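PDB 4QT9: putative glucoamylase from Bacteroides caccae ATCC 43185, which probably hydrolyses glycosidic bonds in glucose-containing glycans, as glucoamylases do. Local coordinates for residues 204-209 with 252-257; 245-250 with 288-293. All coordinates share one frame; numbering follows the deposited sequence.

Interaction 1. Residues 204-209 with 252-257; sequences GYNECM and RYQGTE
Y205 and R252, Y253 and Q254 join two loops of the alpha/alpha toroid, the one leading into helix 209-217 and the one that follows strand 247-251. Two backbone bonds pair the two segments: Y205 N donates to R252 O (2.8 Å), and Y205 O accepts from Q254 N, the second residue of a type II turn running from Y253 to T256. G255, at positive phi, takes the third place in that turn, where a residue without a side chain fits easily.

The peptide bond before Y205 is cis, and the carbonyl of G204, which forms that cis peptide, is gripped by two side chains of the other loop. In Q254 the bend at chi2 (-70°) turns CD back toward G204, and the amide that follows puts NE2 2.9 Å from G204 O, in a nearly straight bond, with the donor above the carbonyl plane. From the opposite face comes R252, whose chain bends at chi3; NH2 bonds to G204 O at 2.7 Å, with a weak second bond from NE. Q254 NE2 lies over one face of the guanidinium, offset toward its rim. A long, flexible arginine suits the place, since R252 NH2 also serves Q234 OE1. Two donors on one buried oxygen satisfy it and probably increase the polarisation of the G204 carbonyl.

The tyrosines run side by side, pointing the same way. Y205 has CG anti to its backbone N (chi1 -176°), and its ring edge is turned toward the face of Y253 in an offset edge-to-face pair, planes at 70°. Their hydroxyls bond elsewhere, that of Y205 with W263 O and that of Y253 with E287 OE2. The closest ring atoms are Y205 CD2 and Y253 CE2, 3.7 Å apart.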
ATOM      1  N   GLY A 204      15.299   1.454   7.526  1.00 22.66           N
ATOM      2  CA  GLY A 204      14.125   2.231   7.931  1.00 20.93           C
ATOM      3  C   GLY A 204      14.443   3.649   8.376  1.00 24.54           C
ATOM      4  O   GLY A 204      15.612   3.972   8.570  1.00 23.32           O
ATOM      5  N   TYR A 205      13.428   4.513   8.582  1.00 23.18           N
ATOM      6  CA  TYR A 205      12.024   4.191   8.358  1.00 23.11           C
ATOM      7  C   TYR A 205      11.599   4.679   6.978  1.00 25.47           C
ATOM      8  O   TYR A 205      11.973   5.773   6.559  1.00 24.20           O
ATOM      9  CB  TYR A 205      11.100   4.809   9.463  1.00 24.65           C
ATOM     10  CG  TYR A 205       9.651   4.389   9.289  1.00 25.58           C
ATOM     11  CD1 TYR A 205       9.188   3.180   9.801  1.00 27.24           C
ATOM     12  CD2 TYR A 205       8.763   5.165   8.550  1.00 27.08           C
ATOM     13  CE1 TYR A 205       7.880   2.751   9.572  1.00 26.90           C
ATOM     14  CE2 TYR A 205       7.454   4.748   8.313  1.00 27.51           C
ATOM     15  CZ  TYR A 205       7.023   3.531   8.810  1.00 31.67           C
ATOM     16  OH  TYR A 205       5.724   3.137   8.586  1.00 28.77           O
ATOM     17  N   ASN A 206      10.791   3.872   6.300  1.00 21.62           N
ATOM     18  CA  ASN A 206      10.166   4.186   5.008  1.00 22.04           C
ATOM     19  C   ASN A 206       8.926   3.285   4.912  1.00 26.01           C
ATOM     20  O   ASN A 206       8.576   2.630   5.883  1.00 27.13           O
ATOM     21  CB  ASN A 206      11.147   4.102   3.778  1.00 18.59           C
ATOM     22  CG  ASN A 206      11.772   2.750   3.537  1.00 36.76           C
ATOM     23  OD1 ASN A 206      11.237   1.716   3.918  1.00 26.12           O
ATOM     24  ND2 ASN A 206      12.921   2.720   2.893  1.00 31.09           N
ATOM     25  N   GLU A 207       8.273   3.232   3.776  1.00 24.14           N
ATOM     26  CA  GLU A 207       7.039   2.450   3.580  1.00 22.74           C
ATOM     27  C   GLU A 207       7.229   0.897   3.625  1.00 28.36           C
ATOM     28  O   GLU A 207       6.226   0.179   3.526  1.00 28.58           O
ATOM     29  CB  GLU A 207       6.428   2.845   2.227  1.00 22.21           C
ATOM     30  CG  GLU A 207       7.166   2.282   1.024  1.00 25.74           C
ATOM     31  CD  GLU A 207       8.308   3.093   0.446  1.00 41.98           C
ATOM     32  OE1 GLU A 207       9.076   3.688   1.231  1.00 33.48           O
ATOM     33  OE2 GLU A 207       8.457   3.109  -0.798  1.00 45.02           O
ATOM     34  N   CYS A 208       8.480   0.391   3.739  1.00 25.32           N
ATOM     35  CA  CYS A 208       8.808  -1.040   3.554  1.00 25.40           C
ATOM     36  C   CYS A 208       8.844  -1.920   4.813  1.00 29.03           C
ATOM     37  O   CYS A 208       9.317  -3.037   4.676  1.00 29.80           O
ATOM     38  CB  CYS A 208      10.126  -1.169   2.790  1.00 26.23           C
ATOM     39  SG  CYS A 208      10.217  -0.133   1.303  1.00 31.39           S
HETATM   40  N   MSE A 209       8.340  -1.492   5.997  1.00 23.61           N
HETATM   41  CA  MSE A 209       8.454  -2.318   7.209  1.00 21.29           C
HETATM   42  C   MSE A 209       7.840  -3.741   7.067  1.00 25.64           C
HETATM   43  O   MSE A 209       8.490  -4.698   7.480  1.00 25.67           O
HETATM   44  CB  MSE A 209       7.868  -1.626   8.456  1.00 21.67           C
HETATM   45  CG  MSE A 209       8.213  -2.356   9.769  1.00 26.50           C
HETATM   46 SE   MSE A 209       7.768  -1.247  11.312  0.75 31.88          SE
HETATM   47  CE  MSE A 209       5.921  -1.651  11.455  1.00 28.28           C
ATOM     48  N   ARG A 252      13.626   7.937  12.643  1.00 25.54           N
ATOM     49  CA  ARG A 252      14.447   8.518  11.598  1.00 25.63           C
ATOM     50  C   ARG A 252      13.779   8.168  10.255  1.00 29.59           C
ATOM     51  O   ARG A 252      13.707   6.995   9.906  1.00 28.34           O
ATOM     52  CB  ARG A 252      15.886   7.959  11.656  1.00 25.26           C
ATOM     53  CG  ARG A 252      16.710   8.352  10.420  1.00 32.96           C
ATOM     54  CD  ARG A 252      17.904   7.451  10.172  1.00 41.54           C
ATOM     55  NE  ARG A 252      17.555   6.041   9.969  1.00 37.94           N
ATOM     56  CZ  ARG A 252      18.451   5.059   9.966  1.00 52.89           C
ATOM     57  NH1 ARG A 252      19.741   5.328  10.129  1.00 43.92           N
ATOM     58  NH2 ARG A 252      18.065   3.799   9.797  1.00 45.25           N
ATOM     59  N   TYR A 253      13.286   9.173   9.521  1.00 26.96           N
ATOM     60  CA  TYR A 253      12.670   8.983   8.205  1.00 26.14           C
ATOM     61  C   TYR A 253      13.792   9.074   7.170  1.00 30.26           C
ATOM     62  O   TYR A 253      14.633   9.962   7.242  1.00 31.13           O
ATOM     63  CB  TYR A 253      11.539  10.017   7.977  1.00 27.03           C
ATOM     64  CG  TYR A 253      10.351   9.751   8.880  1.00 29.38           C
ATOM     65  CD1 TYR A 253      10.368  10.130  10.224  1.00 31.59           C
ATOM     66  CD2 TYR A 253       9.240   9.067   8.414  1.00 30.07           C
ATOM     67  CE1 TYR A 253       9.320   9.801  11.085  1.00 29.89           C
ATOM     68  CE2 TYR A 253       8.185   8.736   9.262  1.00 31.67           C
ATOM     69  CZ  TYR A 253       8.231   9.099  10.600  1.00 36.02           C
ATOM     70  OH  TYR A 253       7.175   8.783  11.416  1.00 33.70           O
ATOM     71  N   GLN A 254      13.836   8.143   6.238  1.00 26.09           N
ATOM     72  CA  GLN A 254      14.909   8.087   5.249  1.00 26.19           C
ATOM     73  C   GLN A 254      14.966   9.308   4.336  1.00 31.79           C
ATOM     74  O   GLN A 254      14.076   9.497   3.524  1.00 30.08           O
ATOM     75  CB  GLN A 254      14.790   6.805   4.409  1.00 26.36           C
ATOM     76  CG  GLN A 254      15.288   5.589   5.167  1.00 28.30           C
ATOM     77  CD  GLN A 254      16.774   5.594   5.367  1.00 37.03           C
ATOM     78  OE1 GLN A 254      17.530   6.000   4.489  1.00 36.81           O
ATOM     79  NE2 GLN A 254      17.239   5.094   6.503  1.00 29.90           N
ATOM     80  N   GLY A 255      16.024  10.107   4.480  1.00 30.72           N
ATOM     81  CA  GLY A 255      16.264  11.290   3.650  1.00 30.93           C
ATOM     82  C   GLY A 255      15.282  12.442   3.780  1.00 35.04           C
ATOM     83  O   GLY A 255      15.180  13.262   2.863  1.00 34.11           O
ATOM     84  N   THR A 256      14.568  12.533   4.927  1.00 30.62           N
ATOM     85  CA  THR A 256      13.553  13.551   5.185  1.00 29.81           C
ATOM     86  C   THR A 256      13.243  13.686   6.689  1.00 34.18           C
ATOM     87  O   THR A 256      13.567  12.782   7.471  1.00 33.39           O
ATOM     88  CB  THR A 256      12.277  13.239   4.370  1.00 33.79           C
ATOM     89  OG1 THR A 256      11.310  14.261   4.604  1.00 38.37           O
ATOM     90  CG2 THR A 256      11.681  11.856   4.664  1.00 28.59           C
ATOM     91  N   GLU A 257      12.656  14.845   7.102  1.00 30.08           N
ATOM     92  CA  GLU A 257      12.227  15.045   8.487  1.00 29.76           C
ATOM     93  C   GLU A 257      10.860  14.355   8.688  1.00 31.47           C
ATOM     94  O   GLU A 257      10.521  13.977   9.800  1.00 30.58           O
ATOM     95  CB  GLU A 257      12.135  16.551   8.852  1.00 31.83           C
ATOM     96  CG  GLU A 257      13.431  17.255   9.207  1.00 43.57           C
ATOM     97  CD  GLU A 257      13.263  18.499  10.082  1.00 71.88           C
ATOM     98  OE1 GLU A 257      13.077  19.617   9.538  1.00 41.58           O
ATOM     99  OE2 GLU A 257      13.186  18.322  11.323  1.00 57.41           O
TER

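Interaction 2. Residues 245-250 with 288-293; sequences EGIELH and MRNLTL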
ATOM      1  N   GLU A 245       6.699  20.678  12.421  1.00 27.76           N
ATOM      2  CA  GLU A 245       5.446  21.449  12.534  1.00 26.78           C
ATOM      3  C   GLU A 245       4.951  21.476  14.012  1.00 30.82           C
ATOM      4  O   GLU A 245       3.747  21.460  14.263  1.00 31.40           O
ATOM      5  CB  GLU A 245       4.351  20.875  11.582  1.00 26.97           C
ATOM      6  CG  GLU A 245       4.637  20.912  10.079  1.00 26.88           C
ATOM      7  CD  GLU A 245       4.798  22.278   9.431  1.00 47.22           C
ATOM      8  OE1 GLU A 245       3.954  23.172   9.688  1.00 41.43           O
ATOM      9  OE2 GLU A 245       5.770  22.452   8.658  1.00 32.23           O
ATOM     10  N   GLY A 246       5.898  21.471  14.959  1.00 27.85           N
ATOM     11  CA  GLY A 246       5.639  21.468  16.399  1.00 27.71           C
ATOM     12  C   GLY A 246       5.159  20.135  16.939  1.00 33.36           C
ATOM     13  O   GLY A 246       4.750  20.054  18.097  1.00 33.85           O
ATOM     14  N   ILE A 247       5.231  19.057  16.109  1.00 29.91           N
ATOM     15  CA  ILE A 247       4.764  17.709  16.452  1.00 27.60           C
ATOM     16  C   ILE A 247       5.961  16.784  16.572  1.00 32.57           C
ATOM     17  O   ILE A 247       6.874  16.827  15.755  1.00 32.61           O
ATOM     18  CB  ILE A 247       3.704  17.199  15.425  1.00 28.25           C
ATOM     19  CG1 ILE A 247       2.469  18.124  15.419  1.00 28.24           C
ATOM     20  CG2 ILE A 247       3.278  15.731  15.708  1.00 26.71           C
ATOM     21  CD1 ILE A 247       1.749  18.243  14.146  1.00 26.17           C
ATOM     22  N   GLU A 248       5.953  15.959  17.609  1.00 29.87           N
ATOM     23  CA  GLU A 248       7.042  15.045  17.907  1.00 29.73           C
ATOM     24  C   GLU A 248       6.955  13.751  17.084  1.00 31.02           C
ATOM     25  O   GLU A 248       5.952  13.030  17.132  1.00 30.14           O
ATOM     26  CB  GLU A 248       7.043  14.756  19.427  1.00 32.45           C
ATOM     27  CG  GLU A 248       8.058  13.734  19.907  1.00 50.94           C
ATOM     28  CD  GLU A 248       9.500  14.198  19.940  1.00 90.39           C
ATOM     29  OE1 GLU A 248       9.816  15.121  20.727  1.00102.08           O
ATOM     30  OE2 GLU A 248      10.323  13.607  19.205  1.00 89.11           O
ATOM     31  N   LEU A 249       8.031  13.455  16.333  1.00 27.16           N
ATOM     32  CA  LEU A 249       8.188  12.182  15.604  1.00 25.41           C
ATOM     33  C   LEU A 249       9.337  11.387  16.275  1.00 28.62           C
ATOM     34  O   LEU A 249      10.355  11.973  16.667  1.00 27.38           O
ATOM     35  CB  LEU A 249       8.424  12.386  14.105  1.00 24.15           C
ATOM     36  CG  LEU A 249       7.320  13.121  13.314  1.00 27.67           C
ATOM     37  CD1 LEU A 249       7.775  13.380  11.920  1.00 28.42           C
ATOM     38  CD2 LEU A 249       5.999  12.319  13.268  1.00 28.21           C
ATOM     39  N   HIS A 250       9.135  10.080  16.473  1.00 26.20           N
ATOM     40  CA  HIS A 250      10.100   9.230  17.190  1.00 27.56           C
ATOM     41  C   HIS A 250      11.182   8.617  16.288  1.00 28.10           C
ATOM     42  O   HIS A 250      12.307   8.401  16.740  1.00 26.04           O
ATOM     43  CB  HIS A 250       9.341   8.092  17.897  1.00 29.30           C
ATOM     44  CG  HIS A 250      10.196   7.236  18.768  1.00 33.88           C
ATOM     45  ND1 HIS A 250      10.765   7.722  19.926  1.00 36.90           N
ATOM     46  CD2 HIS A 250      10.556   5.940  18.611  1.00 36.03           C
ATOM     47  CE1 HIS A 250      11.457   6.714  20.436  1.00 36.56           C
ATOM     48  NE2 HIS A 250      11.364   5.623  19.674  1.00 36.48           N
HETATM   49  N   MSE A 288       2.411   7.043  13.549  1.00 21.13           N
HETATM   50  CA  MSE A 288       1.719   7.233  12.269  1.00 19.33           C
HETATM   51  C   MSE A 288       0.620   8.285  12.364  1.00 23.36           C
HETATM   52  O   MSE A 288       0.372   8.991  11.376  1.00 21.42           O
HETATM   53  CB  MSE A 288       1.180   5.900  11.733  1.00 19.90           C
HETATM   54  CG  MSE A 288       2.290   4.881  11.404  1.00 24.39           C
HETATM   55 SE   MSE A 288       3.990   5.633  10.646  0.75 30.36          SE
HETATM   56  CE  MSE A 288       5.262   4.499  11.728  1.00 25.14           C
ATOM     57  N   ARG A 289      -0.022   8.406  13.547  1.00 21.90           N
ATOM     58  CA  ARG A 289      -1.019   9.442  13.789  1.00 22.84           C
ATOM     59  C   ARG A 289      -0.293  10.795  13.757  1.00 27.01           C
ATOM     60  O   ARG A 289      -0.775  11.728  13.121  1.00 26.76           O
ATOM     61  CB  ARG A 289      -1.755   9.218  15.124  1.00 23.01           C
ATOM     62  CG  ARG A 289      -2.754  10.322  15.482  1.00 26.83           C
ATOM     63  CD  ARG A 289      -3.448  10.076  16.804  1.00 35.16           C
ATOM     64  NE  ARG A 289      -4.055  11.306  17.324  1.00 58.11           N
ATOM     65  CZ  ARG A 289      -5.294  11.712  17.054  1.00 79.17           C
ATOM     66  NH1 ARG A 289      -6.076  10.995  16.253  1.00 69.83           N
ATOM     67  NH2 ARG A 289      -5.758  12.838  17.577  1.00 65.20           N
ATOM     68  N   ASN A 290       0.906  10.869  14.381  1.00 25.32           N
ATOM     69  CA  ASN A 290       1.694  12.105  14.406  1.00 25.56           C
ATOM     70  C   ASN A 290       2.192  12.479  13.031  1.00 26.81           C
ATOM     71  O   ASN A 290       2.205  13.660  12.712  1.00 25.92           O
ATOM     72  CB  ASN A 290       2.853  12.011  15.389  1.00 28.64           C
ATOM     73  CG  ASN A 290       2.394  12.310  16.773  1.00 40.90           C
ATOM     74  OD1 ASN A 290       1.193  12.498  17.019  1.00 30.58           O
ATOM     75  ND2 ASN A 290       3.331  12.378  17.699  1.00 35.07           N
ATOM     76  N   LEU A 291       2.562  11.489  12.210  1.00 24.22           N
ATOM     77  CA  LEU A 291       3.007  11.748  10.840  1.00 24.20           C
ATOM     78  C   LEU A 291       1.826  12.318  10.011  1.00 26.16           C
ATOM     79  O   LEU A 291       2.035  13.201   9.177  1.00 26.02           O
ATOM     80  CB  LEU A 291       3.622  10.494  10.193  1.00 23.02           C
ATOM     81  CG  LEU A 291       4.260  10.687   8.829  1.00 27.21           C
ATOM     82  CD1 LEU A 291       5.460  11.653   8.884  1.00 27.20           C
ATOM     83  CD2 LEU A 291       4.670   9.356   8.228  1.00 28.07           C
ATOM     84  N   THR A 292       0.595  11.862  10.305  1.00 22.09           N
ATOM     85  CA  THR A 292      -0.634  12.368   9.686  1.00 21.14           C
ATOM     86  C   THR A 292      -0.833  13.806  10.141  1.00 25.35           C
ATOM     87  O   THR A 292      -1.127  14.690   9.319  1.00 25.31           O
ATOM     88  CB  THR A 292      -1.868  11.473  10.036  1.00 20.94           C
ATOM     89  OG1 THR A 292      -1.626  10.134   9.633  1.00 25.24           O
ATOM     90  CG2 THR A 292      -3.143  11.943   9.368  1.00 15.05           C
ATOM     91  N   LEU A 293      -0.640  14.047  11.458  1.00 21.35           N
ATOM     92  CA  LEU A 293      -0.870  15.371  12.014  1.00 21.78           C
ATOM     93  C   LEU A 293       0.140  16.392  11.499  1.00 27.04           C
ATOM     94  O   LEU A 293      -0.251  17.535  11.247  1.00 26.79           O
ATOM     95  CB  LEU A 293      -0.948  15.347  13.524  1.00 22.27           C
ATOM     96  CG  LEU A 293      -2.171  14.604  14.070  1.00 27.82           C
ATOM     97  CD1 LEU A 293      -2.067  14.433  15.571  1.00 29.28           C
ATOM     98  CD2 LEU A 293      -3.458  15.296  13.695  1.00 30.76           C
TER
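I247, E248 and L249 of the strand meet N290, L291 and L293 of helix 284-301, the two short segments running at 137° with their axes 8.2 Å apart. One polar bond crosses the contact. N290 ND2 donates to E248 O at 2.8 Å, lying in the plane of that carbonyl, while the oxygen is tilted somewhat from the plane of the amide. Asparagine carries an amide N-H donor on a short stem, which fits the close approach of helix and strand, and the glutamate side chain of E248 begins away from the helix, where its charge suits an exposed place.

Van der Waals contacts flank this bond. I247 CG2 rests against N290 CG (3.7 Å), while CD1 on the other branch reaches the end of the helix segment, 3.6 Å from L293 O and, in an apolar contact, 4.0 Å from L293 CB. A branched isoleucine thus touches residues about one turn apart. L249 has CG anti to its carbonyl carbon (chi1 -60°); its CD2 packs on L291 N (3.7 Å) and N290 CB, and its CD1 makes an apolar contact with L291 CD1 at 4.2 Å, the two leucines crossing at about a right angle.

Beyond the segments, I247 also touches V294, and E287 OE1 accepts from H250 N. This is strand-on-helix packing: a two-stranded antiparallel hairpin, 239-244 with 247-251, laid over a helix of the alpha/alpha toroid.

In the fold
The segments of the two interactions alternate along the chain, and strand 247-251 runs directly into 252-257; their centres are about 14 Å apart. Interaction 1 is buried and largely polar, two irregular loops joined by backbone and side-chain bonds; interaction 2, farther from the centre of the chain, is partly exposed and mainly apolar, with a single hydrogen bond between strand and helix. Helix 284-301 serves both. Y205 OH packs on the selenomethionine M288, and Y253 CE2 lies against L291 CD2, while E257 O touches L249 CD1. E287, just ahead of segment 288-293, is hydrogen-bonded to both Y253 OH and H250 N.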